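Local coordinates for putative metalloprotease II (PDB 4ON1), which is a zinc-binding protein of the fragilysin type from Bacteroides fragilis that probably acts as an extracellular metalloendopeptidase, at residues A[16-21]-A[41-46]; A[55-60]-A[77-82]; A[64-69]-A[244-249]; A[203-208]-A[281-286]. All blocks are in the same frame, centred on the assembly; numbering follows the deposited sequence.

Contact 1: residues A[16-21]-A[41-46]; sequences QLEHVL and TEHTIM
His19 and Val20 pair in parallel with Ile45 and Met46, the two short strands crossing at -37° with their axes 4.6 Å apart. Met46 N donates to His19 O at 2.9 Å, and Leu21 N then reaches Met46 O, while Glu18 N bonds to Thr44 O at 3.0 Å. A weak bond from His19 N shares that Thr44 oxygen, so one carbonyl holds the incoming chain at two successive amides. The polar side chains gather at this end. His19 NE2 and His43 ND1 are 2.9 Å apart in a nearly straight hydrogen bond, made rim to rim with the ring planes not far from parallel; either nitrogen could be the donor. The Glu18 carboxylate lies over one face of the His43 ring, its plane 25° from that of the ring and OE2 3.5 Å above it, an arrangement that may favour a positive charge on one of the two histidines. Apolar contacts gather round Met46 and Ile45. Leu17 CG stands anti to the carbonyl carbon (chi1 -82°), and the CD2 branch beyond it touches Met46 CB at 3.7 Å. Leu21 CB meets Ile45 CG2 on the side where Leu21 and Ile45 pack against helix 28-35, which follows strand 19-22 and precedes strand 43-49 in the chain, and strand 52-68 bonds to the other edge of strand 43-49 through Thr56 and Ile58.

Contact 2: residues A[55-60]-A[77-82]; sequences TTSIKA and EGQDKD
Ser57 and Asp82 form the polar centre of this contact: Ser57 OG donates to Asp82 OD2 at 2.8 Å and meets that oxygen nearly along its C-O axis. The serine hydroxyl sits between its own backbone N and carbonyl carbon (chi1 78°), which turns it to the carboxylate. Ser57 N adds a weak bond to the same oxygen. From within the turn, Gln79 N bonds to OD2 at 3.1 Å, approaching from above the carboxylate plane. Asp82 thus ties the returning turn both to the strand and to itself, and Thr56 OG1 lies beside its carboxyl carbon CG at 3.7 Å.

Backbone bonds flank this cluster. Lys59 and Glu77 are an antiparallel hydrogen-bonded pair, with Lys59 N to Glu77 O and Glu77 N to Lys59 O both at 3.0 Å. Gly78 CA follows at 3.3 Å from Ser57 O in a CA-H...O contact. The Lys59 and Gln79 side chains cross at about a right angle, and Gln79 OE1 lies 3.0 Å from Lys59 CG, so that methylenes rather than the ammonium group make the closest approach. Both Asp82 and Gln79 are poorly ordered, which makes the details at this end less certain.

The pairing belongs to the hairpin of strands 52-68 and 71-78. Strand 43-49 borders the other edge of strand 52-68, while Ile84 of strand 84-88 packs on Thr56 and Ile58.

Contact 3: residues A[64-69]-A[244-249]; sequences VEIEES and YTIKDS
A parallel strand pair joins the long strand 52-68 of the fragilysin N-terminal region to strand 240-248 of the metallopeptidase region, with only 9° between the directions of the paired segments. Ile66 is in register with Tyr244 and Glu67 with Thr245. Three backbone bonds alternate across them: Tyr244 N to Glu65 O at 2.8 Å, Glu67 N to Tyr244 O at 2.9 Å and Ile246 N to Glu67 O at 3.0 Å. On the face carrying Ile66 and Tyr244, Ile66 CG1 meets ring atom CD2 of Tyr244 at 3.9 Å, neither squarely over the face nor at the edge, while Val64 CG1 comes to the ring edge. Ile66 sends its other branch, CG2, to Ile246 CD1 at 4.0 Å. Beyond the ring, Tyr244 OH bonds to Thr228 OG1 of helix 217-230, which covers this face.

Glu67 and Thr245 run side by side on the other face. Glu67 CG is anti to the backbone N (chi1 172°), and the chain extends from there until OE1 lies 3.8 Å from Thr245 CG2; the threonine hydroxyl instead bonds to Glu204 OE2. Where the strands part, two waters both donate to Ile246 O. One also donates to Glu67 OE2; the other accepts from Ser69 N at 2.7 Å and so bridges the two backbones. The arrangement is consistent with a junction between the N-terminal and metallopeptidase regions, made by parallel strand pairing.

Contact 4: residues A[203-208]-A[281-286]; sequences LEFMLI and KKPYIL
Strand 203-208 runs parallel to strand 284-286 at an axis distance of 4.7 Å, their directions 22° apart. Met206 N bonds to Pro283 O, Ile285 N to Met206 O, and Ile208 N to Ile285 O at 2.8 Å. Met206 CG is anti to the carbonyl carbon (chi1 -55°), and the bent chain lies beside the Tyr284 ring. Met206 CB sits over one ring face, 3.6 Å from the centroid, a CH-pi contact; SD stands obliquely at 5.2 Å from it, a Met-aromatic contact. Ile208 CG1 comes to the edge of the ring, whose OH bonds to Gln279 O. Lys282 NZ forms a salt bridge with Glu204 OE1 at 2.8 Å, from above the carboxylate plane, and also donates to Gln279 OE1; Thr245 OG1 holds Glu204 OE2. On the other face, Ile285 CD1 touches Leu207 CD2 at 3.8 Å and Phe205 CD1. Ile285 and Phe205 pack on Ile336 of helix 331-340, which carries zinc ligands His334 and His338. Such packing is consistent with a metzincin-type catalytic domain.

In the fold
The four contacts trace a path through paired strands from the N-terminal region toward the metal site. Contacts 1 and 2 come first along the chain, in series, with centres about 10 Å apart; they meet where strands 43-49 and 52-68 share backbone bonds. Strand 52-68 then spans about 25 Å between the centres of contacts 2 and 3, carrying the pairing into the metallopeptidase region. Contact 3 lies about 10 Å from contact 4, centre to centre, because strands 240-248 and 201-209 are neighbours, and the segments of these two contacts alternate along the sequence. Contacts 1 and 4, about 35 Å apart between centres, lie on opposite sides of the chain's centre. Strand 52-68, though interrupted, takes part in contacts 2 and 3 and so links the two regions.

Contact 1: residues A[16-21]-A[41-46]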
loop_
_atom_site.group_PDB
_atom_site.type_symbol
_atom_site.label_atom_id
_atom_site.label_comp_id
_atom_site.label_asym_id
_atom_site.label_seq_id
_atom_site.Cartn_x
_atom_site.Cartn_y
_atom_site.Cartn_z
ATOM N N GLN A 16 -9.030 -30.704 3.298
ATOM C CA GLN A 16 -9.230 -29.615 2.357
ATOM C C GLN A 16 -7.968 -28.764 2.302
ATOM O O GLN A 16 -7.970 -27.659 1.760
ATOM C CB GLN A 16 -10.431 -28.758 2.766
ATOM C CG GLN A 16 -11.775 -29.459 2.621
ATOM C CD GLN A 16 -11.950 -30.121 1.268
ATOM O OE1 GLN A 16 -11.762 -29.492 0.227
ATOM N NE2 GLN A 16 -12.311 -31.400 1.278
ATOM N N LEU A 17 -6.883 -29.299 2.857
ATOM C CA LEU A 17 -5.576 -28.663 2.763
ATOM C C LEU A 17 -4.944 -28.839 1.395
ATOM O O LEU A 17 -4.973 -29.933 0.826
ATOM C CB LEU A 17 -4.642 -29.218 3.836
ATOM C CG LEU A 17 -4.816 -28.586 5.212
ATOM C CD1 LEU A 17 -4.212 -29.464 6.288
ATOM C CD2 LEU A 17 -4.164 -27.211 5.216
ATOM N N GLU A 18 -4.328 -27.774 0.894
ATOM C CA GLU A 18 -3.600 -27.849 -0.369
ATOM C C GLU A 18 -2.119 -27.521 -0.223
ATOM O O GLU A 18 -1.314 -27.877 -1.086
ATOM C CB GLU A 18 -4.234 -26.917 -1.405
ATOM C CG GLU A 18 -5.654 -27.312 -1.795
ATOM C CD GLU A 18 -6.131 -26.604 -3.048
ATOM O OE1 GLU A 18 -5.503 -26.791 -4.114
ATOM O OE2 GLU A 18 -7.137 -25.868 -2.970
ATOM N N HIS A 19 -1.756 -26.832 0.856
ATOM C CA HIS A 19 -0.368 -26.400 1.022
ATOM C C HIS A 19 0.069 -26.400 2.480
ATOM O O HIS A 19 -0.751 -26.223 3.384
ATOM C CB HIS A 19 -0.168 -24.990 0.448
ATOM C CG HIS A 19 -0.784 -24.788 -0.901
ATOM N ND1 HIS A 19 -0.126 -25.090 -2.074
ATOM C CD2 HIS A 19 -2.000 -24.312 -1.262
ATOM C CE1 HIS A 19 -0.910 -24.812 -3.100
ATOM N NE2 HIS A 19 -2.053 -24.338 -2.636
ATOM N N VAL A 20 1.369 -26.577 2.695
ATOM C CA VAL A 20 1.983 -26.337 3.994
ATOM C C VAL A 20 3.050 -25.277 3.815
ATOM O O VAL A 20 3.640 -25.147 2.742
ATOM C CB VAL A 20 2.627 -27.602 4.611
ATOM C CG1 VAL A 20 1.628 -28.734 4.705
ATOM C CG2 VAL A 20 3.871 -28.020 3.814
ATOM N N LEU A 21 3.287 -24.509 4.868
ATOM C CA LEU A 21 4.245 -23.423 4.814
ATOM C C LEU A 21 4.774 -23.147 6.208
ATOM O O LEU A 21 4.008 -22.841 7.125
ATOM C CB LEU A 21 3.595 -22.170 4.210
ATOM C CG LEU A 21 4.473 -20.950 3.919
ATOM C CD1 LEU A 21 5.583 -21.298 2.934
ATOM C CD2 LEU A 21 3.625 -19.807 3.375
ATOM N N THR A 41 -10.037 -20.233 -7.288
ATOM C CA THR A 41 -10.646 -20.822 -6.110
ATOM C C THR A 41 -9.875 -20.519 -4.832
ATOM O O THR A 41 -8.712 -20.120 -4.863
ATOM C CB THR A 41 -10.777 -22.349 -6.275
ATOM O OG1 THR A 41 -9.506 -22.900 -6.644
ATOM C CG2 THR A 41 -11.781 -22.671 -7.361
ATOM N N GLU A 42 -10.559 -20.705 -3.713
ATOM C CA GLU A 42 -9.971 -20.620 -2.387
ATOM C C GLU A 42 -9.008 -21.786 -2.136
ATOM O O GLU A 42 -9.327 -22.937 -2.428
ATOM C CB GLU A 42 -11.094 -20.610 -1.346
ATOM C CG GLU A 42 -10.663 -20.568 0.104
ATOM C CD GLU A 42 -11.838 -20.761 1.056
ATOM O OE1 GLU A 42 -12.822 -19.999 0.953
ATOM O OE2 GLU A 42 -11.789 -21.691 1.892
ATOM N N HIS A 43 -7.820 -21.482 -1.624
ATOM C CA HIS A 43 -6.866 -22.524 -1.241
ATOM C C HIS A 43 -6.681 -22.480 0.264
ATOM O O HIS A 43 -6.635 -21.405 0.860
ATOM C CB HIS A 43 -5.512 -22.348 -1.941
ATOM C CG HIS A 43 -5.510 -22.760 -3.381
ATOM N ND1 HIS A 43 -4.556 -23.605 -3.906
ATOM C CD2 HIS A 43 -6.340 -22.447 -4.406
ATOM C CE1 HIS A 43 -4.796 -23.797 -5.190
ATOM N NE2 HIS A 43 -5.874 -23.105 -5.519
ATOM N N THR A 44 -6.550 -23.646 0.878
ATOM C CA THR A 44 -6.360 -23.694 2.315
ATOM C C THR A 44 -4.917 -24.072 2.596
ATOM O O THR A 44 -4.383 -25.026 2.025
ATOM C CB THR A 44 -7.326 -24.691 2.982
ATOM O OG1 THR A 44 -8.674 -24.331 2.654
ATOM C CG2 THR A 44 -7.165 -24.660 4.492
ATOM N N ILE A 45 -4.291 -23.303 3.479
ATOM C CA ILE A 45 -2.875 -23.462 3.776
ATOM C C ILE A 45 -2.660 -23.737 5.253
ATOM O O ILE A 45 -3.227 -23.051 6.100
ATOM C CB ILE A 45 -2.079 -22.198 3.408
ATOM C CG1 ILE A 45 -2.364 -21.771 1.965
ATOM C CG2 ILE A 45 -0.583 -22.415 3.652
ATOM C CD1 ILE A 45 -1.909 -20.357 1.658
ATOM N N MET A 46 -1.838 -24.732 5.565
ATOM C CA MET A 46 -1.406 -24.929 6.935
ATOM C C MET A 46 -0.109 -24.188 7.203
ATOM O O MET A 46 0.917 -24.462 6.588
ATOM C CB MET A 46 -1.226 -26.402 7.249
ATOM C CG MET A 46 -0.382 -26.616 8.480
ATOM S SD MET A 46 -0.936 -28.041 9.387
ATOM C CE MET A 46 -2.486 -27.380 9.975
#

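Contact 2: residues A[55-60]-A[77-82]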
loop_
_atom_site.group_PDB
_atom_site.type_symbol
_atom_site.label_atom_id
_atom_site.label_comp_id
_atom_site.label_asym_id
_atom_site.label_seq_id
_atom_site.Cartn_x
_atom_site.Cartn_y
_atom_site.Cartn_z
ATOM N N THR A 55 -4.508 -23.391 10.267
ATOM C CA THR A 55 -4.908 -23.295 8.870
ATOM C C THR A 55 -5.525 -21.946 8.557
ATOM O O THR A 55 -6.163 -21.325 9.406
ATOM C CB THR A 55 -5.927 -24.378 8.487
ATOM O OG1 THR A 55 -7.082 -24.255 9.329
ATOM C CG2 THR A 55 -5.322 -25.752 8.666
ATOM N N THR A 56 -5.326 -21.498 7.326
ATOM C CA THR A 56 -5.993 -20.307 6.835
ATOM C C THR A 56 -6.351 -20.551 5.381
ATOM O O THR A 56 -5.798 -21.441 4.738
ATOM C CB THR A 56 -5.119 -19.049 6.961
ATOM O OG1 THR A 56 -5.881 -17.897 6.578
ATOM C CG2 THR A 56 -3.895 -19.161 6.060
ATOM N N SER A 57 -7.297 -19.783 4.864
ATOM C CA SER A 57 -7.625 -19.892 3.454
ATOM C C SER A 57 -7.408 -18.538 2.793
ATOM O O SER A 57 -7.648 -17.509 3.410
ATOM C CB SER A 57 -9.062 -20.376 3.266
ATOM O OG SER A 57 -9.976 -19.320 3.474
ATOM N N ILE A 58 -6.936 -18.534 1.549
ATOM C CA ILE A 58 -6.813 -17.284 0.800
ATOM C C ILE A 58 -7.201 -17.497 -0.656
ATOM O O ILE A 58 -7.246 -18.633 -1.134
ATOM C CB ILE A 58 -5.381 -16.689 0.839
ATOM C CG1 ILE A 58 -4.408 -17.552 0.046
ATOM C CG2 ILE A 58 -4.893 -16.485 2.263
ATOM C CD1 ILE A 58 -3.021 -16.937 -0.044
ATOM N N LYS A 59 -7.498 -16.403 -1.352
ATOM C CA LYS A 59 -7.701 -16.476 -2.789
ATOM C C LYS A 59 -7.168 -15.223 -3.446
ATOM O O LYS A 59 -6.928 -14.205 -2.783
ATOM C CB LYS A 59 -9.175 -16.657 -3.148
ATOM C CG LYS A 59 -10.044 -15.491 -2.770
ATOM C CD LYS A 59 -11.475 -15.694 -3.259
ATOM C CE LYS A 59 -12.049 -17.018 -2.781
ATOM N NZ LYS A 59 -13.488 -17.174 -3.146
ATOM N N ALA A 60 -6.966 -15.311 -4.755
ATOM C CA ALA A 60 -6.515 -14.172 -5.536
ATOM C C ALA A 60 -7.570 -13.072 -5.528
ATOM O O ALA A 60 -8.766 -13.353 -5.526
ATOM C CB ALA A 60 -6.208 -14.601 -6.961
ATOM N N GLU A 77 -6.034 -12.450 -0.557
ATOM C CA GLU A 77 -6.621 -12.146 0.740
ATOM C C GLU A 77 -7.377 -13.330 1.342
ATOM O O GLU A 77 -7.863 -14.216 0.628
ATOM C CB GLU A 77 -7.564 -10.942 0.635
ATOM C CG GLU A 77 -8.834 -11.213 -0.155
ATOM C CD GLU A 77 -9.697 -9.968 -0.316
ATOM O OE1 GLU A 77 -9.418 -8.951 0.356
ATOM O OE2 GLU A 77 -10.652 -10.008 -1.122
ATOM N N GLY A 78 -7.448 -13.327 2.669
ATOM C CA GLY A 78 -8.214 -14.290 3.439
ATOM C C GLY A 78 -9.701 -14.136 3.225
ATOM O O GLY A 78 -10.185 -13.039 2.938
ATOM N N GLN A 79 -10.428 -15.237 3.362
ATOM C CA GLN A 79 -11.851 -15.251 3.055
ATOM C C GLN A 79 -12.784 -14.629 4.080
ATOM O O GLN A 79 -13.607 -13.784 3.728
ATOM C CB GLN A 79 -12.278 -16.694 2.806
ATOM C CG GLN A 79 -11.902 -17.119 1.425
ATOM C CD GLN A 79 -12.147 -15.998 0.443
ATOM O OE1 GLN A 79 -11.211 -15.376 -0.050
ATOM N NE2 GLN A 79 -13.417 -15.737 0.148
ATOM N N ASP A 80 -12.663 -15.028 5.337
ATOM C CA ASP A 80 -13.629 -14.601 6.339
ATOM C C ASP A 80 -13.030 -14.735 7.725
ATOM O O ASP A 80 -12.761 -15.849 8.186
ATOM C CB ASP A 80 -14.918 -15.431 6.221
ATOM C CG ASP A 80 -15.954 -15.075 7.282
ATOM O OD1 ASP A 80 -15.900 -13.951 7.826
ATOM O OD2 ASP A 80 -16.832 -15.920 7.566
ATOM N N LYS A 81 -12.796 -13.587 8.365
ATOM C CA LYS A 81 -12.196 -13.524 9.702
ATOM C C LYS A 81 -10.742 -13.997 9.659
ATOM O O LYS A 81 -10.012 -13.898 10.646
ATOM C CB LYS A 81 -13.025 -14.313 10.717
ATOM C CG LYS A 81 -14.426 -13.744 10.869
ATOM C CD LYS A 81 -15.216 -14.426 11.962
ATOM C CE LYS A 81 -16.652 -13.929 11.958
ATOM N NZ LYS A 81 -17.492 -14.630 12.963
ATOM N N ASP A 82 -10.352 -14.528 8.504
ATOM C CA ASP A 82 -9.009 -15.009 8.249
ATOM C C ASP A 82 -8.063 -13.845 8.506
ATOM O O ASP A 82 -7.034 -13.993 9.167
ATOM C CB ASP A 82 -8.883 -15.505 6.806
ATOM C CG ASP A 82 -9.449 -16.900 6.613
ATOM O OD1 ASP A 82 -9.826 -17.539 7.618
ATOM O OD2 ASP A 82 -9.534 -17.347 5.448
#

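Contact 3: residues A[64-69]-A[244-249]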
loop_
_atom_site.group_PDB
_atom_site.type_symbol
_atom_site.label_atom_id
_atom_site.label_comp_id
_atom_site.label_asym_id
_atom_site.label_seq_id
_atom_site.Cartn_x
_atom_site.Cartn_y
_atom_site.Cartn_z
ATOM N N VAL A 64 -8.345 -5.918 -9.776
ATOM C CA VAL A 64 -7.156 -5.080 -9.653
ATOM C C VAL A 64 -5.996 -5.617 -10.472
ATOM O O VAL A 64 -5.795 -6.822 -10.579
ATOM C CB VAL A 64 -6.690 -4.928 -8.187
ATOM C CG1 VAL A 64 -7.670 -4.064 -7.416
ATOM C CG2 VAL A 64 -6.544 -6.282 -7.532
ATOM N N GLU A 65 -5.238 -4.692 -11.047
ATOM C CA GLU A 65 -4.059 -5.011 -11.840
ATOM C C GLU A 65 -2.897 -4.156 -11.347
ATOM O O GLU A 65 -3.058 -2.958 -11.110
ATOM C CB GLU A 65 -4.340 -4.767 -13.334
ATOM C CG GLU A 65 -3.141 -4.947 -14.263
ATOM C CD GLU A 65 -3.464 -4.614 -15.719
ATOM O OE1 GLU A 65 -4.663 -4.468 -16.053
ATOM O OE2 GLU A 65 -2.518 -4.489 -16.529
ATOM N N ILE A 66 -1.740 -4.779 -11.158
ATOM C CA ILE A 66 -0.542 -4.060 -10.747
ATOM C C ILE A 66 0.591 -4.313 -11.735
ATOM O O ILE A 66 0.892 -5.462 -12.074
ATOM C CB ILE A 66 -0.072 -4.473 -9.335
ATOM C CG1 ILE A 66 -1.215 -4.336 -8.320
ATOM C CG2 ILE A 66 1.150 -3.657 -8.912
ATOM C CD1 ILE A 66 -0.875 -4.915 -6.955
ATOM N N GLU A 67 1.203 -3.237 -12.211
ATOM C CA GLU A 67 2.349 -3.345 -13.102
ATOM C C GLU A 67 3.578 -2.792 -12.409
ATOM O O GLU A 67 3.602 -1.634 -11.993
ATOM C CB GLU A 67 2.090 -2.606 -14.411
ATOM C CG GLU A 67 3.304 -2.499 -15.313
ATOM C CD GLU A 67 3.143 -1.419 -16.372
ATOM O OE1 GLU A 67 1.987 -1.068 -16.701
ATOM O OE2 GLU A 67 4.175 -0.907 -16.858
ATOM N N GLU A 68 4.582 -3.649 -12.268
ATOM C CA GLU A 68 5.828 -3.332 -11.585
ATOM C C GLU A 68 6.995 -3.811 -12.454
ATOM O O GLU A 68 7.098 -5.005 -12.759
ATOM C CB GLU A 68 5.848 -4.005 -10.210
ATOM C CG GLU A 68 7.136 -3.895 -9.418
ATOM C CD GLU A 68 7.150 -4.866 -8.244
ATOM O OE1 GLU A 68 6.565 -4.539 -7.184
ATOM O OE2 GLU A 68 7.724 -5.975 -8.390
ATOM N N SER A 69 7.846 -2.883 -12.883
ATOM C CA SER A 69 8.920 -3.205 -13.829
ATOM C C SER A 69 8.389 -3.948 -15.046
ATOM O O SER A 69 8.966 -4.955 -15.469
ATOM C CB SER A 69 10.003 -4.049 -13.152
ATOM O OG SER A 69 10.569 -3.356 -12.054
ATOM N N TYR A 244 -2.847 -0.203 -10.944
ATOM C CA TYR A 244 -1.740 0.525 -10.329
ATOM C C TYR A 244 -0.495 0.386 -11.191
ATOM O O TYR A 244 0.008 -0.716 -11.384
ATOM C CB TYR A 244 -1.446 0.008 -8.920
ATOM C CG TYR A 244 -2.637 -0.023 -7.988
ATOM C CD1 TYR A 244 -2.933 1.060 -7.176
ATOM C CD2 TYR A 244 -3.455 -1.144 -7.911
ATOM C CE1 TYR A 244 -4.026 1.035 -6.309
ATOM C CE2 TYR A 244 -4.541 -1.182 -7.047
ATOM C CZ TYR A 244 -4.817 -0.089 -6.247
ATOM O OH TYR A 244 -5.896 -0.126 -5.385
ATOM N N THR A 245 -0.010 1.500 -11.724
ATOM C CA THR A 245 1.169 1.476 -12.582
ATOM C C THR A 245 2.345 2.103 -11.854
ATOM O O THR A 245 2.336 3.290 -11.542
ATOM C CB THR A 245 0.907 2.199 -13.913
ATOM O OG1 THR A 245 -0.120 1.494 -14.615
ATOM C CG2 THR A 245 2.169 2.236 -14.773
ATOM N N ILE A 246 3.335 1.280 -11.537
ATOM C CA ILE A 246 4.491 1.734 -10.776
ATOM C C ILE A 246 5.659 2.047 -11.698
ATOM O O ILE A 246 6.135 1.169 -12.419
ATOM C CB ILE A 246 4.935 0.669 -9.740
ATOM C CG1 ILE A 246 3.787 0.327 -8.786
ATOM C CG2 ILE A 246 6.161 1.149 -8.955
ATOM C CD1 ILE A 246 3.976 -1.024 -8.073
ATOM N N LYS A 247 6.129 3.289 -11.661
ATOM C CA LYS A 247 7.216 3.721 -12.546
ATOM C C LYS A 247 8.348 4.392 -11.795
ATOM O O LYS A 247 8.115 5.099 -10.816
ATOM C CB LYS A 247 6.697 4.695 -13.609
ATOM C CG LYS A 247 5.542 4.185 -14.438
ATOM C CD LYS A 247 5.077 5.255 -15.427
ATOM C CE LYS A 247 6.136 5.539 -16.481
ATOM N NZ LYS A 247 6.514 4.314 -17.244
ATOM N N ASP A 248 9.578 4.167 -12.251
ATOM C CA ASP A 248 10.700 4.971 -11.781
ATOM C C ASP A 248 10.698 6.337 -12.455
ATOM O O ASP A 248 10.138 6.506 -13.534
ATOM C CB ASP A 248 12.037 4.267 -12.034
ATOM C CG ASP A 248 12.238 3.060 -11.134
ATOM O OD1 ASP A 248 12.408 3.255 -9.911
ATOM O OD2 ASP A 248 12.229 1.921 -11.647
ATOM N N SER A 249 11.325 7.307 -11.802
ATOM C CA SER A 249 11.437 8.657 -12.330
ATOM C C SER A 249 12.853 9.161 -12.135
ATOM O O SER A 249 13.682 8.488 -11.522
ATOM C CB SER A 249 10.466 9.610 -11.634
ATOM O OG SER A 249 11.011 10.002 -10.392
HETATM O O HOH W 1 5.852 -0.750 -14.679
HETATM O O HOH W 2 8.315 -0.369 -12.130
#

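Contact 4: residues A[203-208]-A[281-286]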
loop_
_atom_site.group_PDB
_atom_site.type_symbol
_atom_site.label_atom_id
_atom_site.label_comp_id
_atom_site.label_asym_id
_atom_site.label_seq_id
_atom_site.Cartn_x
_atom_site.Cartn_y
_atom_site.Cartn_z
ATOM N N LEU A 203 -10.036 2.770 -13.148
ATOM C CA LEU A 203 -9.284 3.820 -12.479
ATOM C C LEU A 203 -7.816 3.413 -12.411
ATOM O O LEU A 203 -7.477 2.418 -11.769
ATOM C CB LEU A 203 -9.845 4.075 -11.077
ATOM C CG LEU A 203 -9.208 5.195 -10.254
ATOM C CD1 LEU A 203 -9.156 6.498 -11.046
ATOM C CD2 LEU A 203 -9.970 5.382 -8.960
ATOM N N GLU A 204 -6.950 4.153 -13.101
ATOM C CA GLU A 204 -5.520 3.829 -13.094
ATOM C C GLU A 204 -4.708 4.819 -12.275
ATOM O O GLU A 204 -4.699 6.014 -12.573
ATOM C CB GLU A 204 -4.951 3.771 -14.520
ATOM C CG GLU A 204 -3.447 3.442 -14.562
ATOM C CD GLU A 204 -2.881 3.361 -15.979
ATOM O OE1 GLU A 204 -3.554 3.813 -16.930
ATOM O OE2 GLU A 204 -1.756 2.844 -16.144
ATOM N N PHE A 205 -4.043 4.324 -11.234
ATOM C CA PHE A 205 -3.136 5.153 -10.445
ATOM C C PHE A 205 -1.716 5.044 -10.967
ATOM O O PHE A 205 -1.191 3.935 -11.124
ATOM C CB PHE A 205 -3.171 4.756 -8.968
ATOM C CG PHE A 205 -4.489 4.996 -8.320
ATOM C CD1 PHE A 205 -4.845 6.269 -7.896
ATOM C CD2 PHE A 205 -5.395 3.955 -8.161
ATOM C CE1 PHE A 205 -6.075 6.494 -7.309
ATOM C CE2 PHE A 205 -6.631 4.173 -7.576
ATOM C CZ PHE A 205 -6.969 5.443 -7.144
ATOM N N MET A 206 -1.100 6.193 -11.239
ATOM C CA MET A 206 0.295 6.227 -11.650
ATOM C C MET A 206 1.158 6.485 -10.427
ATOM O O MET A 206 1.161 7.582 -9.867
ATOM C CB MET A 206 0.530 7.297 -12.716
ATOM C CG MET A 206 -0.366 7.180 -13.947
ATOM S SD MET A 206 0.054 5.733 -14.946
ATOM C CE MET A 206 1.574 6.317 -15.712
ATOM N N LEU A 207 1.876 5.454 -9.999
ATOM C CA LEU A 207 2.666 5.542 -8.782
ATOM C C LEU A 207 4.119 5.787 -9.153
ATOM O O LEU A 207 4.792 4.922 -9.715
ATOM C CB LEU A 207 2.506 4.272 -7.950
ATOM C CG LEU A 207 1.047 3.895 -7.659
ATOM C CD1 LEU A 207 0.971 2.626 -6.848
ATOM C CD2 LEU A 207 0.346 5.005 -6.917
ATOM N N ILE A 208 4.596 6.986 -8.854
ATOM C CA ILE A 208 5.892 7.416 -9.349
ATOM C C ILE A 208 6.923 7.380 -8.232
ATOM O O ILE A 208 6.789 8.092 -7.240
ATOM C CB ILE A 208 5.823 8.841 -9.935
ATOM C CG1 ILE A 208 4.681 8.955 -10.957
ATOM C CG2 ILE A 208 7.157 9.213 -10.574
ATOM C CD1 ILE A 208 4.782 7.954 -12.129
ATOM N N LYS A 281 -4.518 12.782 -17.521
ATOM C CA LYS A 281 -5.845 12.700 -16.918
ATOM C C LYS A 281 -5.967 11.537 -15.943
ATOM O O LYS A 281 -7.058 11.017 -15.722
ATOM C CB LYS A 281 -6.901 12.573 -18.015
ATOM C CG LYS A 281 -6.971 13.782 -18.937
ATOM C CD LYS A 281 -8.037 13.559 -20.008
ATOM C CE LYS A 281 -8.467 14.857 -20.660
ATOM N NZ LYS A 281 -9.547 14.614 -21.664
ATOM N N LYS A 282 -4.840 11.156 -15.347
ATOM C CA LYS A 282 -4.800 10.099 -14.341
ATOM C C LYS A 282 -4.263 10.676 -13.041
ATOM O O LYS A 282 -3.548 11.674 -13.065
ATOM C CB LYS A 282 -3.909 8.932 -14.797
ATOM C CG LYS A 282 -4.274 8.327 -16.136
ATOM C CD LYS A 282 -3.235 7.271 -16.522
ATOM C CE LYS A 282 -3.399 6.828 -17.973
ATOM N NZ LYS A 282 -2.339 5.856 -18.343
ATOM N N PRO A 283 -4.609 10.052 -11.905
ATOM C CA PRO A 283 -4.022 10.438 -10.618
ATOM C C PRO A 283 -2.572 10.012 -10.555
ATOM O O PRO A 283 -2.283 8.865 -10.886
ATOM C CB PRO A 283 -4.857 9.664 -9.583
ATOM C CG PRO A 283 -6.067 9.160 -10.336
ATOM C CD PRO A 283 -5.618 8.991 -11.757
ATOM N N TYR A 284 -1.687 10.914 -10.144
ATOM C CA TYR A 284 -0.271 10.595 -9.989
ATOM C C TYR A 284 0.160 10.762 -8.547
ATOM O O TYR A 284 -0.104 11.796 -7.947
ATOM C CB TYR A 284 0.587 11.489 -10.883
ATOM C CG TYR A 284 0.565 11.125 -12.346
ATOM C CD1 TYR A 284 -0.516 11.448 -13.143
ATOM C CD2 TYR A 284 1.652 10.497 -12.935
ATOM C CE1 TYR A 284 -0.532 11.123 -14.489
ATOM C CE2 TYR A 284 1.648 10.168 -14.277
ATOM C CZ TYR A 284 0.558 10.485 -15.046
ATOM O OH TYR A 284 0.551 10.165 -16.375
ATOM N N ILE A 285 0.825 9.755 -7.986
ATOM C CA ILE A 285 1.313 9.880 -6.621
ATOM C C ILE A 285 2.815 9.635 -6.544
ATOM O O ILE A 285 3.312 8.611 -7.017
ATOM C CB ILE A 285 0.576 8.919 -5.666
ATOM C CG1 ILE A 285 -0.922 9.227 -5.660
ATOM C CG2 ILE A 285 1.089 9.082 -4.242
ATOM C CD1 ILE A 285 -1.740 8.191 -6.379
ATOM N N LEU A 286 3.536 10.597 -5.964
ATOM C CA LEU A 286 4.980 10.475 -5.769
ATOM C C LEU A 286 5.289 9.701 -4.493
ATOM O O LEU A 286 4.757 10.021 -3.422
ATOM C CB LEU A 286 5.635 11.860 -5.701
ATOM C CG LEU A 286 7.157 11.878 -5.541
ATOM C CD1 LEU A 286 7.835 11.365 -6.809
ATOM C CD2 LEU A 286 7.648 13.285 -5.206
#